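Local structure of dual specificity protein phosphatase 14 (Homo sapiens, 2WGP) at residues N64-W67 against E71-K74; V75-M80 against G86-T91; L120-L125 against L134-W139; F128-L133 against Q163-S168; K171-Q174 against I179-D182. The protein removes phosphate from tyrosine, serine and threonine residues of proteins, inactivating the MAP kinases ERK, JNK and p38 and damping T-cell receptor signalling through TAB1. All blocks are in the same frame, centred on the assembly; numbering follows the deposited sequence.

Contact 1: residues N64-W67 against E71-K74; sequences NFNW and EYVK
Tyr72 reaches from strand 71-74 to the loop 64-67, and its hydroxyl takes the backbone N-H of Trp67: N to OH is 2.9 Å, with a moderately bent angle of 149° at the hydrogen. With CG anti to its own carbonyl carbon (chi1 -73°), the tyrosine ring lies alongside the loop, whose backbone passes along it. Asn64 comes first, its side chain running antiparallel to the ring: CB sits 3.6 Å from Tyr72 CD2, and the amide plane is tilted 34° to the ring, so amide and ring pass each other at a slant and do not stack. The Asn64 amide oxygen is turned to Asn57 on strand 54-57, which fixes the rotation of the amide and leaves its carbon skeleton to the tyrosine. Farther along, Asn66 meets the other end of the ring mainly through its backbone, CA being 3.4 Å from Tyr72 CE1; its positive phi turns the chain there. Trp67 O lies at the ring edge, in plane, 3.4 Å from CE1, where the weakly positive ring hydrogens face a carbonyl oxygen. The indole itself lies beside the tyrosine, with CD1 3.5 Å from the hydroxyl, while its NE1 bonds to Ser42 O and Phe65 CD2 stands over one face near its rim. Tyrosine suits this place because it joins a broad apolar ring to a polar end: the ring gives Asn64 and Asn66 carbon to rest on, and the hydroxyl satisfies a backbone N-H of a loop that has no regular secondary structure to do so.

Contact 2: residues V75-M80 against G86-T91; sequences VPLADM and GLYFDT
Val75 and Tyr88 have the nearest CA atoms of the two segments, 7.6 Å apart, where an irregular chain, turned at Pro76 by an inverse gamma turn (Leu77 N to Val75 O 2.9 Å), passes the 3-10 turn 86-88 that leads into helix 89-101. All the cross-contacts fall on the Tyr88 ring. Val75 has CG1 anti to its backbone N (chi1 173°), and this sets the methyl squarely over one face, 3.5 Å from the ring centroid and 12° off the normal, a CH-pi contact. A branched valine suits the spot because CG2 reaches the ring at CD1 as well. Leu77 comes in obliquely, with CD2 3.9 Å from Tyr88 CE2, and Pro76 crosses at about a right angle, its CD 3.6 Å from the phenolic OH. Tyrosine therefore offers a flat apolar surface to three aliphatic side chains. The side chain of Leu77 lies about 8 Å from that of the catalytic Cys110, so this loop probably borders the active-site side of the domain. The contact closes the loop between strand 71-74 and helix 89-101. Phe89, next in the chain, packs on helices 116-129 and 151-165, and Leu77 O is bonded by Arg116 at the start of helix 116-129.

Contact 3: residues L120-L125 against L134-W139; sequences LCIAYL and LEAYNW
Leu125 and Trp139 form the aromatic part of this helix pairing. The leucine lays both methyls on one indole face: CD2 stands 3.7 Å from the centroid of the six-membered ring and 8° off its normal, a CH-pi contact, while CD1 covers the five-membered side at 3.6 Å from Trp139 CG. The indole is swung across to meet them by a first torsion that sets CG opposite the backbone N (chi1 -174°). Its NE1 is satisfied by Ile29 O, and His129 meets the ring edge-to-face. Replacing Trp139 with an alanine would probably leave the methyls of Leu125 without the surface they lie on and Ile29 O without its N-H partner.

The remaining contacts are aliphatic. Ala136 CB fits between Ile122 and Leu125, 3.7 Å from Ile122 CG2 and 4.0 Å from Leu125 CB; its small size allows the CA atoms of Ile122 and Ala136 to come within 5.3 Å. Ile122 CD1 extends to the edge of the Tyr137 ring, whose hydroxyl bonds to Glu187. The axes of the two segments approach to 8.9 Å, and their directions differ by 129°.

Carbon makes almost the whole contact, with two backbone carbonyl oxygens touched by methyls, so the pairing of helices 116-129 and 133-143 probably rests on close fit and buried apolar surface; the polar ends of both aromatic residues find partners beyond it.

Contact 4: residues F128-L133 against Q163-S168; sequences FHNVCL and QLFGKS
Phe165, at the end of helix 151-165, meets Asn130 and Val131 in the turn after helix 116-129; a first torsion with CG anti to the carbonyl carbon (chi1 -57°) extends the ring to them, and almost everything the two segments share is made by its outer carbons. Two oxygens account for the polar-to-aromatic contacts. Asn130 OD1 lies in the plane of the ring at its edge, 3.5 Å from CE2, the amide being turned 43° from the ring plane; here the partly negative oxygen faces the weakly positive rim. Val131 O approaches obliquely, 3.4 Å from CZ.

Both segments are helix ends of the helical layer of the phosphatase domain. Asn130 and Gly166 are each the first residue to leave helical geometry, and each has positive phi, which glycine adopts freely and asparagine tolerates better than most side chains. Cys132 then occupies the N-cap of helix 133-143, its sulfur capping a backbone N, while Glu135 bonds back to its N-H as in a capping box.

Apolar contact across the pair is thin: Cys132 CA lies 4.1 Å from Phe165 CE1. Leu164 CB lies over one ring face, toward its rim. Val131 turns away from Phe165 to pack on Leu125, and Leu133 enters the interior between Ile122, Trp154 and Ile158.

Contact 5: residues K171-Q174 against I179-D182; sequences KMVQ and IVPD
Val173 and Val180 exchange the two backbone hydrogen bonds at the middle of this antiparallel pair. Val173 N reaches Val180 O at 2.8 Å and 174°, and Val180 N returns to Val173 O at 2.9 Å. Where strand 178-181 ends, Asp182 N donates to Lys171 O at 2.7 Å. The Asp182 carboxylate comes back to the same residue: OD2 accepts Lys171 N at 3.2 Å, the donor standing well above the carboxylate plane. This second bond depends on a chi1 of 51°, which places CG of Asp182 between its own N and carbonyl carbon, folded back toward the first segment. An alanine in place of Asp182 would probably leave the N-H of Lys171 without this acceptor, and Lys171 held to its partner by its carbonyl alone.

Val173 and Val180 share one face of the pair, Gln174 and Ile179 the other, while the side chains of Met172 and Pro181 start out divergent. Met172, bent at chi2 and chi3, nevertheless brings SD and CE against Pro181 N, with CE 3.8 Å from Pro181 CD; an unbranched thioether can bend to reach it. Ile179 CG2 rests 3.8 Å from Met172 CB, and the Gln174 side chain crosses Ile179 at about a right angle. Farther out, Trp154 on helix 151-165 touches both Met172 and Pro181, and backbone bonds from Met172 and Gln174 pass to a fifth subunit.

Taken together, this is a two-stranded beta hairpin, with Pro181 at the N-cap position of the C-terminal helix 182-188.

In the fold
From the N terminus, contact 1 closes the short loop that leads into edge strand 71-74 of the central sheet. Contact 2 follows directly, closing the connection from that strand to helix 89-101. The two are in series. Contact 3 joins successive helices 116-129 and 133-143, and contact 4 crosses it along the chain, since 128-133 lies between the segments of contact 3 while 163-168 comes after both; together they link three helices. Phe89 of contact 2 packs on Leu120 and Ala123 of contact 3, and Val131 of contact 4 packs on Ala136 of contact 3. Contact 5, adjoining contact 4 in sequence, closes the C-terminal hairpin, about 36 Å from contact 1 between centres.

Contact 1: residues N64-W67 against E71-K74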
# COMPACT_ATOMS: atom_id res chain seq x y z
N ASN A 64 19.63 -4.70 -28.44
CA ASN A 64 20.93 -4.18 -28.93
C ASN A 64 20.97 -4.33 -30.43
O ASN A 64 20.61 -5.39 -30.95
CB ASN A 64 22.11 -4.95 -28.34
CG ASN A 64 22.24 -4.78 -26.83
OD1 ASN A 64 21.83 -3.77 -26.27
ND2 ASN A 64 22.82 -5.77 -26.17
N PHE A 65 21.41 -3.28 -31.13
CA PHE A 65 21.50 -3.38 -32.58
C PHE A 65 22.61 -4.34 -32.96
O PHE A 65 22.56 -4.96 -34.00
CB PHE A 65 21.70 -2.01 -33.24
CG PHE A 65 21.31 -2.00 -34.70
CD1 PHE A 65 20.01 -1.69 -35.08
CD2 PHE A 65 22.24 -2.34 -35.68
CE1 PHE A 65 19.63 -1.72 -36.45
CE2 PHE A 65 21.89 -2.36 -37.04
CZ PHE A 65 20.58 -2.04 -37.42
N ASN A 66 23.61 -4.45 -32.10
CA ASN A 66 24.78 -5.32 -32.30
C ASN A 66 25.73 -5.01 -33.47
O ASN A 66 26.17 -5.91 -34.18
CB ASN A 66 24.33 -6.79 -32.38
CG ASN A 66 25.44 -7.75 -31.94
OD1 ASN A 66 26.30 -7.38 -31.13
ND2 ASN A 66 25.42 -8.98 -32.46
N TRP A 67 26.10 -3.76 -33.67
CA TRP A 67 27.16 -3.48 -34.64
C TRP A 67 28.47 -4.10 -34.14
O TRP A 67 28.75 -4.04 -32.93
CB TRP A 67 27.38 -2.00 -34.80
CG TRP A 67 26.29 -1.25 -35.44
CD1 TRP A 67 25.42 -0.42 -34.82
CD2 TRP A 67 26.00 -1.18 -36.84
NE1 TRP A 67 24.58 0.17 -35.74
CE2 TRP A 67 24.91 -0.29 -36.99
CE3 TRP A 67 26.55 -1.79 -37.98
CZ2 TRP A 67 24.35 0.00 -38.24
CZ3 TRP A 67 25.99 -1.49 -39.23
CH2 TRP A 67 24.89 -0.61 -39.34
N GLU A 71 31.22 -2.78 -28.27
CA GLU A 71 30.92 -3.70 -27.20
C GLU A 71 29.57 -3.30 -26.64
O GLU A 71 29.27 -2.12 -26.54
CB GLU A 71 32.02 -3.55 -26.14
CG GLU A 71 31.85 -4.40 -24.93
CD GLU A 71 32.90 -4.09 -23.88
OE1 GLU A 71 32.94 -4.83 -22.88
OE2 GLU A 71 33.66 -3.11 -24.03
N TYR A 72 28.72 -4.26 -26.31
CA TYR A 72 27.38 -3.95 -25.79
C TYR A 72 27.21 -4.52 -24.39
O TYR A 72 27.60 -5.68 -24.13
CB TYR A 72 26.29 -4.53 -26.69
CG TYR A 72 26.10 -3.81 -27.99
CD1 TYR A 72 26.93 -4.07 -29.07
CD2 TYR A 72 25.09 -2.88 -28.15
CE1 TYR A 72 26.77 -3.42 -30.26
CE2 TYR A 72 24.93 -2.20 -29.33
CZ TYR A 72 25.77 -2.48 -30.39
OH TYR A 72 25.61 -1.83 -31.59
N VAL A 73 26.59 -3.71 -23.52
CA VAL A 73 26.21 -4.12 -22.16
C VAL A 73 24.72 -3.82 -21.95
O VAL A 73 24.29 -2.69 -22.02
CB VAL A 73 27.02 -3.38 -21.08
CG1 VAL A 73 26.59 -3.83 -19.67
CG2 VAL A 73 28.54 -3.60 -21.29
N LYS A 74 23.93 -4.86 -21.70
CA LYS A 74 22.49 -4.72 -21.48
C LYS A 74 22.22 -4.65 -19.98
O LYS A 74 22.66 -5.51 -19.22
CB LYS A 74 21.79 -5.94 -22.07
CG LYS A 74 20.28 -6.03 -21.90
CD LYS A 74 19.58 -5.26 -23.01
CE LYS A 74 18.19 -5.80 -23.25
NZ LYS A 74 17.54 -5.17 -24.41

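Contact 2: residues V75-M80 against G86-T91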
# COMPACT_ATOMS: atom_id res chain seq x y z
N VAL A 75 21.50 -3.60 -19.57
CA VAL A 75 21.02 -3.41 -18.21
C VAL A 75 19.47 -3.41 -18.27
O VAL A 75 18.85 -2.36 -18.49
CB VAL A 75 21.59 -2.09 -17.63
CG1 VAL A 75 20.98 -1.74 -16.27
CG2 VAL A 75 23.12 -2.19 -17.57
N PRO A 76 18.85 -4.60 -18.09
CA PRO A 76 17.45 -4.74 -18.49
C PRO A 76 16.46 -4.31 -17.41
O PRO A 76 15.78 -5.15 -16.80
CB PRO A 76 17.33 -6.23 -18.83
CG PRO A 76 18.30 -6.89 -17.96
CD PRO A 76 19.44 -5.91 -17.77
N LEU A 77 16.31 -2.99 -17.31
CA LEU A 77 15.43 -2.32 -16.36
C LEU A 77 14.31 -1.57 -17.08
O LEU A 77 14.51 -1.09 -18.19
CB LEU A 77 16.23 -1.21 -15.64
CG LEU A 77 17.41 -1.59 -14.76
CD1 LEU A 77 18.38 -0.37 -14.66
CD2 LEU A 77 16.93 -2.06 -13.40
N ALA A 78 13.17 -1.45 -16.41
CA ALA A 78 12.07 -0.56 -16.80
C ALA A 78 12.26 0.78 -16.09
O ALA A 78 12.93 0.84 -15.06
CB ALA A 78 10.75 -1.16 -16.43
N ASP A 79 11.70 1.85 -16.66
CA ASP A 79 11.75 3.16 -16.04
C ASP A 79 10.59 3.29 -15.03
O ASP A 79 9.58 3.97 -15.29
CB ASP A 79 11.73 4.29 -17.08
CG ASP A 79 11.83 5.69 -16.45
OD1 ASP A 79 12.30 5.79 -15.31
OD2 ASP A 79 11.38 6.70 -17.10
N MET A 80 10.77 2.64 -13.88
CA MET A 80 9.73 2.56 -12.87
C MET A 80 10.38 2.80 -11.51
O MET A 80 11.53 2.41 -11.30
CB MET A 80 9.05 1.17 -12.89
CG MET A 80 8.23 0.90 -14.15
SD MET A 80 6.83 2.02 -14.20
CE MET A 80 5.86 1.36 -12.84
N GLY A 86 19.76 0.79 -8.71
CA GLY A 86 20.91 0.86 -7.84
C GLY A 86 21.83 -0.35 -7.85
O GLY A 86 23.03 -0.23 -7.56
N LEU A 87 21.28 -1.52 -8.18
CA LEU A 87 22.05 -2.75 -8.26
C LEU A 87 23.05 -2.69 -9.42
O LEU A 87 23.94 -3.53 -9.52
CB LEU A 87 21.12 -3.97 -8.42
CG LEU A 87 20.22 -4.39 -7.24
CD1 LEU A 87 19.29 -5.57 -7.59
CD2 LEU A 87 21.05 -4.74 -6.01
N TYR A 88 22.89 -1.71 -10.31
CA TYR A 88 23.79 -1.50 -11.43
C TYR A 88 24.72 -0.29 -11.26
O TYR A 88 25.52 0.01 -12.14
CB TYR A 88 23.00 -1.38 -12.73
CG TYR A 88 22.26 -2.66 -13.12
CD1 TYR A 88 22.91 -3.67 -13.84
CD2 TYR A 88 20.94 -2.86 -12.77
CE1 TYR A 88 22.25 -4.83 -14.22
CE2 TYR A 88 20.26 -4.03 -13.16
CZ TYR A 88 20.94 -5.02 -13.87
OH TYR A 88 20.30 -6.19 -14.26
N PHE A 89 24.61 0.42 -10.13
CA PHE A 89 25.39 1.64 -9.95
C PHE A 89 26.89 1.34 -10.04
O PHE A 89 27.58 1.94 -10.89
CB PHE A 89 25.06 2.33 -8.62
CG PHE A 89 23.72 3.09 -8.60
CD1 PHE A 89 23.24 3.59 -7.39
CD2 PHE A 89 22.95 3.32 -9.76
CE1 PHE A 89 22.03 4.29 -7.34
CE2 PHE A 89 21.75 4.02 -9.69
CZ PHE A 89 21.31 4.50 -8.48
N ASP A 90 27.38 0.40 -9.23
CA ASP A 90 28.81 0.04 -9.20
C ASP A 90 29.23 -0.64 -10.50
O ASP A 90 30.24 -0.28 -11.09
CB ASP A 90 29.16 -0.86 -8.00
CG ASP A 90 29.22 -0.09 -6.69
OD1 ASP A 90 28.74 -0.62 -5.66
OD2 ASP A 90 29.76 1.04 -6.69
N THR A 91 28.43 -1.59 -10.99
CA THR A 91 28.85 -2.35 -12.16
C THR A 91 28.92 -1.48 -13.42
O THR A 91 29.90 -1.58 -14.20
CB THR A 91 28.01 -3.63 -12.35
OG1 THR A 91 26.65 -3.29 -12.56
CG2 THR A 91 28.12 -4.55 -11.10

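Contact 3: residues L120-L125 against L134-W139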
# COMPACT_ATOMS: atom_id res chain seq x y z
N LEU A 120 22.18 6.43 -14.05
CA LEU A 120 23.44 5.71 -14.08
C LEU A 120 24.64 6.62 -14.28
O LEU A 120 25.69 6.42 -13.65
CB LEU A 120 23.39 4.63 -15.17
CG LEU A 120 22.38 3.49 -14.95
CD1 LEU A 120 22.27 2.66 -16.21
CD2 LEU A 120 22.77 2.64 -13.70
N CYS A 121 24.50 7.64 -15.14
CA CYS A 121 25.55 8.66 -15.31
C CYS A 121 25.80 9.45 -14.02
O CYS A 121 26.96 9.69 -13.66
CB CYS A 121 25.24 9.61 -16.47
SG CYS A 121 25.27 8.83 -18.06
N ILE A 122 24.73 9.83 -13.32
CA ILE A 122 24.87 10.54 -12.04
C ILE A 122 25.63 9.69 -11.02
O ILE A 122 26.52 10.19 -10.30
CB ILE A 122 23.49 11.00 -11.47
CG1 ILE A 122 22.90 12.13 -12.33
CG2 ILE A 122 23.63 11.48 -10.03
CD1 ILE A 122 21.36 12.38 -12.12
N ALA A 123 25.31 8.39 -10.98
CA ALA A 123 25.98 7.48 -10.05
C ALA A 123 27.48 7.39 -10.38
O ALA A 123 28.33 7.44 -9.47
CB ALA A 123 25.31 6.10 -10.07
N TYR A 124 27.81 7.28 -11.66
CA TYR A 124 29.20 7.25 -12.14
C TYR A 124 29.99 8.51 -11.75
O TYR A 124 31.12 8.42 -11.24
CB TYR A 124 29.25 7.06 -13.68
CG TYR A 124 30.61 7.35 -14.26
CD1 TYR A 124 31.65 6.41 -14.15
CD2 TYR A 124 30.88 8.58 -14.87
CE1 TYR A 124 32.91 6.67 -14.65
CE2 TYR A 124 32.16 8.87 -15.35
CZ TYR A 124 33.16 7.91 -15.25
OH TYR A 124 34.40 8.18 -15.76
N LEU A 125 29.41 9.67 -11.98
CA LEU A 125 30.03 10.95 -11.60
C LEU A 125 30.34 11.05 -10.10
O LEU A 125 31.41 11.51 -9.72
CB LEU A 125 29.14 12.13 -12.02
CG LEU A 125 29.01 12.44 -13.53
CD1 LEU A 125 28.04 13.63 -13.71
CD2 LEU A 125 30.37 12.72 -14.19
N LEU A 134 24.05 16.51 -5.66
CA LEU A 134 23.52 17.76 -6.21
C LEU A 134 24.41 18.23 -7.39
O LEU A 134 23.89 18.60 -8.45
CB LEU A 134 23.42 18.84 -5.13
CG LEU A 134 22.92 20.20 -5.58
CD1 LEU A 134 21.54 20.12 -6.27
CD2 LEU A 134 22.92 21.21 -4.39
N GLU A 135 25.72 18.19 -7.20
CA GLU A 135 26.65 18.60 -8.26
C GLU A 135 26.56 17.68 -9.49
O GLU A 135 26.62 18.16 -10.61
CB GLU A 135 28.11 18.60 -7.79
CG GLU A 135 28.51 19.57 -6.72
CD GLU A 135 30.02 19.39 -6.27
OE1 GLU A 135 30.37 18.43 -5.50
OE2 GLU A 135 30.84 20.22 -6.72
N ALA A 136 26.43 16.38 -9.24
CA ALA A 136 26.36 15.36 -10.30
C ALA A 136 25.08 15.56 -11.14
O ALA A 136 25.13 15.53 -12.36
CB ALA A 136 26.42 13.93 -9.68
N TYR A 137 23.96 15.79 -10.47
CA TYR A 137 22.71 16.19 -11.13
C TYR A 137 22.88 17.45 -11.97
O TYR A 137 22.55 17.45 -13.16
CB TYR A 137 21.59 16.33 -10.07
CG TYR A 137 20.28 16.84 -10.61
CD1 TYR A 137 19.49 16.06 -11.47
CD2 TYR A 137 19.83 18.10 -10.27
CE1 TYR A 137 18.27 16.56 -11.96
CE2 TYR A 137 18.63 18.60 -10.73
CZ TYR A 137 17.86 17.84 -11.56
OH TYR A 137 16.67 18.37 -12.01
N ASN A 138 23.40 18.51 -11.36
CA ASN A 138 23.60 19.79 -12.06
C ASN A 138 24.52 19.63 -13.27
O ASN A 138 24.26 20.22 -14.31
CB ASN A 138 24.17 20.85 -11.13
CG ASN A 138 23.21 21.27 -10.03
OD1 ASN A 138 21.99 21.14 -10.15
ND2 ASN A 138 23.77 21.77 -8.95
N TRP A 139 25.55 18.80 -13.13
CA TRP A 139 26.49 18.47 -14.22
C TRP A 139 25.73 17.90 -15.44
O TRP A 139 25.80 18.43 -16.56
CB TRP A 139 27.51 17.46 -13.67
CG TRP A 139 28.66 17.06 -14.55
CD1 TRP A 139 28.66 16.89 -15.90
CD2 TRP A 139 29.95 16.65 -14.10
NE1 TRP A 139 29.88 16.48 -16.32
CE2 TRP A 139 30.71 16.34 -15.24
CE3 TRP A 139 30.56 16.59 -12.84
CZ2 TRP A 139 32.04 15.94 -15.17
CZ3 TRP A 139 31.89 16.20 -12.76
CH2 TRP A 139 32.61 15.87 -13.93

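Contact 4: residues F128-L133 against Q163-S168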
# COMPACT_ATOMS: atom_id res chain seq x y z
N PHE A 128 33.31 8.19 -9.47
CA PHE A 128 34.63 8.36 -10.10
C PHE A 128 35.08 9.81 -10.33
O PHE A 128 36.24 10.02 -10.67
CB PHE A 128 34.68 7.56 -11.41
CG PHE A 128 34.82 6.09 -11.19
CD1 PHE A 128 36.04 5.55 -10.77
CD2 PHE A 128 33.73 5.25 -11.38
CE1 PHE A 128 36.17 4.20 -10.55
CE2 PHE A 128 33.86 3.91 -11.18
CZ PHE A 128 35.08 3.38 -10.76
N HIS A 129 34.19 10.79 -10.12
CA HIS A 129 34.57 12.19 -10.21
C HIS A 129 34.45 12.97 -8.89
O HIS A 129 34.59 14.18 -8.87
CB HIS A 129 33.80 12.85 -11.36
CG HIS A 129 34.27 12.40 -12.69
ND1 HIS A 129 35.20 13.12 -13.43
CD2 HIS A 129 34.04 11.26 -13.39
CE1 HIS A 129 35.48 12.46 -14.54
NE2 HIS A 129 34.80 11.33 -14.53
N ASN A 130 34.19 12.26 -7.79
CA ASN A 130 34.21 12.83 -6.44
C ASN A 130 33.32 14.07 -6.28
O ASN A 130 33.69 15.07 -5.69
CB ASN A 130 35.65 13.13 -6.02
CG ASN A 130 35.82 13.19 -4.51
OD1 ASN A 130 35.19 12.41 -3.78
ND2 ASN A 130 36.68 14.09 -4.03
N VAL A 131 32.13 13.98 -6.83
CA VAL A 131 31.20 15.09 -6.82
C VAL A 131 29.96 14.58 -6.06
O VAL A 131 29.61 13.42 -6.17
CB VAL A 131 31.02 15.53 -8.31
CG1 VAL A 131 29.97 14.74 -9.04
CG2 VAL A 131 30.90 17.02 -8.46
N CYS A 132 29.35 15.43 -5.22
CA CYS A 132 28.15 15.06 -4.51
C CYS A 132 26.96 14.94 -5.48
O CYS A 132 27.04 15.32 -6.67
CB CYS A 132 27.84 16.08 -3.40
SG CYS A 132 27.29 17.70 -3.98
N LEU A 133 25.87 14.40 -4.97
CA LEU A 133 24.69 14.13 -5.78
C LEU A 133 24.11 15.41 -6.42
O LEU A 133 23.74 15.40 -7.59
CB LEU A 133 23.62 13.44 -4.95
CG LEU A 133 22.30 13.11 -5.60
CD1 LEU A 133 22.50 12.33 -6.92
CD2 LEU A 133 21.45 12.31 -4.60
N GLN A 163 26.20 6.23 1.02
CA GLN A 163 27.21 5.16 1.08
C GLN A 163 28.61 5.71 0.69
O GLN A 163 29.62 5.39 1.32
CB GLN A 163 26.86 4.01 0.12
CG GLN A 163 25.60 3.22 0.44
CD GLN A 163 25.27 2.21 -0.68
OE1 GLN A 163 26.14 1.42 -1.05
NE2 GLN A 163 24.06 2.27 -1.25
N LEU A 164 28.65 6.54 -0.34
CA LEU A 164 29.92 7.08 -0.83
C LEU A 164 30.52 8.18 0.09
O LEU A 164 31.75 8.19 0.34
CB LEU A 164 29.78 7.61 -2.25
CG LEU A 164 29.54 6.64 -3.41
CD1 LEU A 164 29.35 7.42 -4.72
CD2 LEU A 164 30.69 5.66 -3.58
N PHE A 165 29.69 9.08 0.59
CA PHE A 165 30.20 10.27 1.25
C PHE A 165 29.81 10.41 2.72
O PHE A 165 30.33 11.29 3.42
CB PHE A 165 29.76 11.52 0.48
CG PHE A 165 30.19 11.52 -0.97
CD1 PHE A 165 29.27 11.40 -1.99
CD2 PHE A 165 31.53 11.62 -1.30
CE1 PHE A 165 29.67 11.42 -3.35
CE2 PHE A 165 31.94 11.64 -2.63
CZ PHE A 165 31.01 11.53 -3.66
N GLY A 166 28.90 9.55 3.18
CA GLY A 166 28.44 9.58 4.56
C GLY A 166 27.49 10.72 4.87
O GLY A 166 27.21 10.98 6.04
N LYS A 167 27.01 11.40 3.83
CA LYS A 167 26.03 12.45 3.95
C LYS A 167 25.37 12.71 2.59
O LYS A 167 25.89 12.34 1.53
CB LYS A 167 26.66 13.73 4.45
CG LYS A 167 27.70 14.32 3.51
CD LYS A 167 28.45 15.44 4.19
CE LYS A 167 29.44 16.08 3.23
NZ LYS A 167 30.58 15.16 2.89
N SER A 168 24.24 13.40 2.65
CA SER A 168 23.44 13.61 1.47
C SER A 168 23.27 15.11 1.16
O SER A 168 23.27 15.95 2.05
CB SER A 168 22.10 12.85 1.58
OG SER A 168 21.22 13.42 2.53

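Contact 5: residues K171-Q174 against I179-D182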
# COMPACT_ATOMS: atom_id res chain seq x y z
N LYS A 171 17.43 15.78 -0.55
CA LYS A 171 16.47 15.16 0.35
C LYS A 171 15.15 14.98 -0.38
O LYS A 171 14.78 15.81 -1.21
CB LYS A 171 16.19 16.08 1.54
CG LYS A 171 16.56 15.49 2.87
CD LYS A 171 16.87 16.58 3.92
CE LYS A 171 15.61 17.22 4.52
NZ LYS A 171 15.80 17.45 5.99
N MET A 172 14.42 13.93 -0.04
CA MET A 172 13.06 13.74 -0.54
C MET A 172 12.13 14.55 0.37
O MET A 172 12.22 14.49 1.60
CB MET A 172 12.69 12.25 -0.56
CG MET A 172 13.65 11.40 -1.40
SD MET A 172 13.70 11.77 -3.16
CE MET A 172 12.08 11.31 -3.69
N VAL A 173 11.26 15.33 -0.26
CA VAL A 173 10.35 16.21 0.43
C VAL A 173 8.93 16.00 -0.11
O VAL A 173 8.74 15.69 -1.28
CB VAL A 173 10.78 17.70 0.32
CG1 VAL A 173 12.19 17.91 0.98
CG2 VAL A 173 10.72 18.19 -1.13
N GLN A 174 7.95 16.14 0.79
CA GLN A 174 6.57 16.00 0.44
C GLN A 174 6.03 17.34 -0.04
O GLN A 174 6.13 18.36 0.65
CB GLN A 174 5.75 15.56 1.66
CG GLN A 174 4.26 15.51 1.40
CD GLN A 174 3.90 14.36 0.54
OE1 GLN A 174 4.13 13.21 0.92
NE2 GLN A 174 3.34 14.63 -0.64
N ILE A 179 5.85 13.12 -3.13
CA ILE A 179 7.18 13.15 -2.56
C ILE A 179 8.17 13.21 -3.72
O ILE A 179 8.10 12.40 -4.64
CB ILE A 179 7.45 11.93 -1.68
CG1 ILE A 179 6.55 11.97 -0.44
CG2 ILE A 179 8.94 11.89 -1.24
CD1 ILE A 179 6.24 10.60 0.20
N VAL A 180 9.08 14.18 -3.68
CA VAL A 180 10.05 14.37 -4.77
C VAL A 180 11.37 14.80 -4.16
O VAL A 180 11.39 15.36 -3.05
CB VAL A 180 9.55 15.46 -5.78
CG1 VAL A 180 8.30 14.98 -6.52
CG2 VAL A 180 9.29 16.84 -5.04
N PRO A 181 12.48 14.60 -4.90
CA PRO A 181 13.69 15.26 -4.44
C PRO A 181 13.49 16.78 -4.33
O PRO A 181 12.80 17.41 -5.17
CB PRO A 181 14.73 14.92 -5.51
CG PRO A 181 13.89 14.66 -6.75
CD PRO A 181 12.65 14.00 -6.24
N ASP A 182 14.13 17.38 -3.33
CA ASP A 182 14.02 18.84 -3.14
C ASP A 182 14.34 19.68 -4.39
O ASP A 182 13.74 20.74 -4.57
CB ASP A 182 14.77 19.35 -1.89
CG ASP A 182 16.23 18.89 -1.80
OD1 ASP A 182 16.89 18.59 -2.80
OD2 ASP A 182 16.73 18.87 -0.65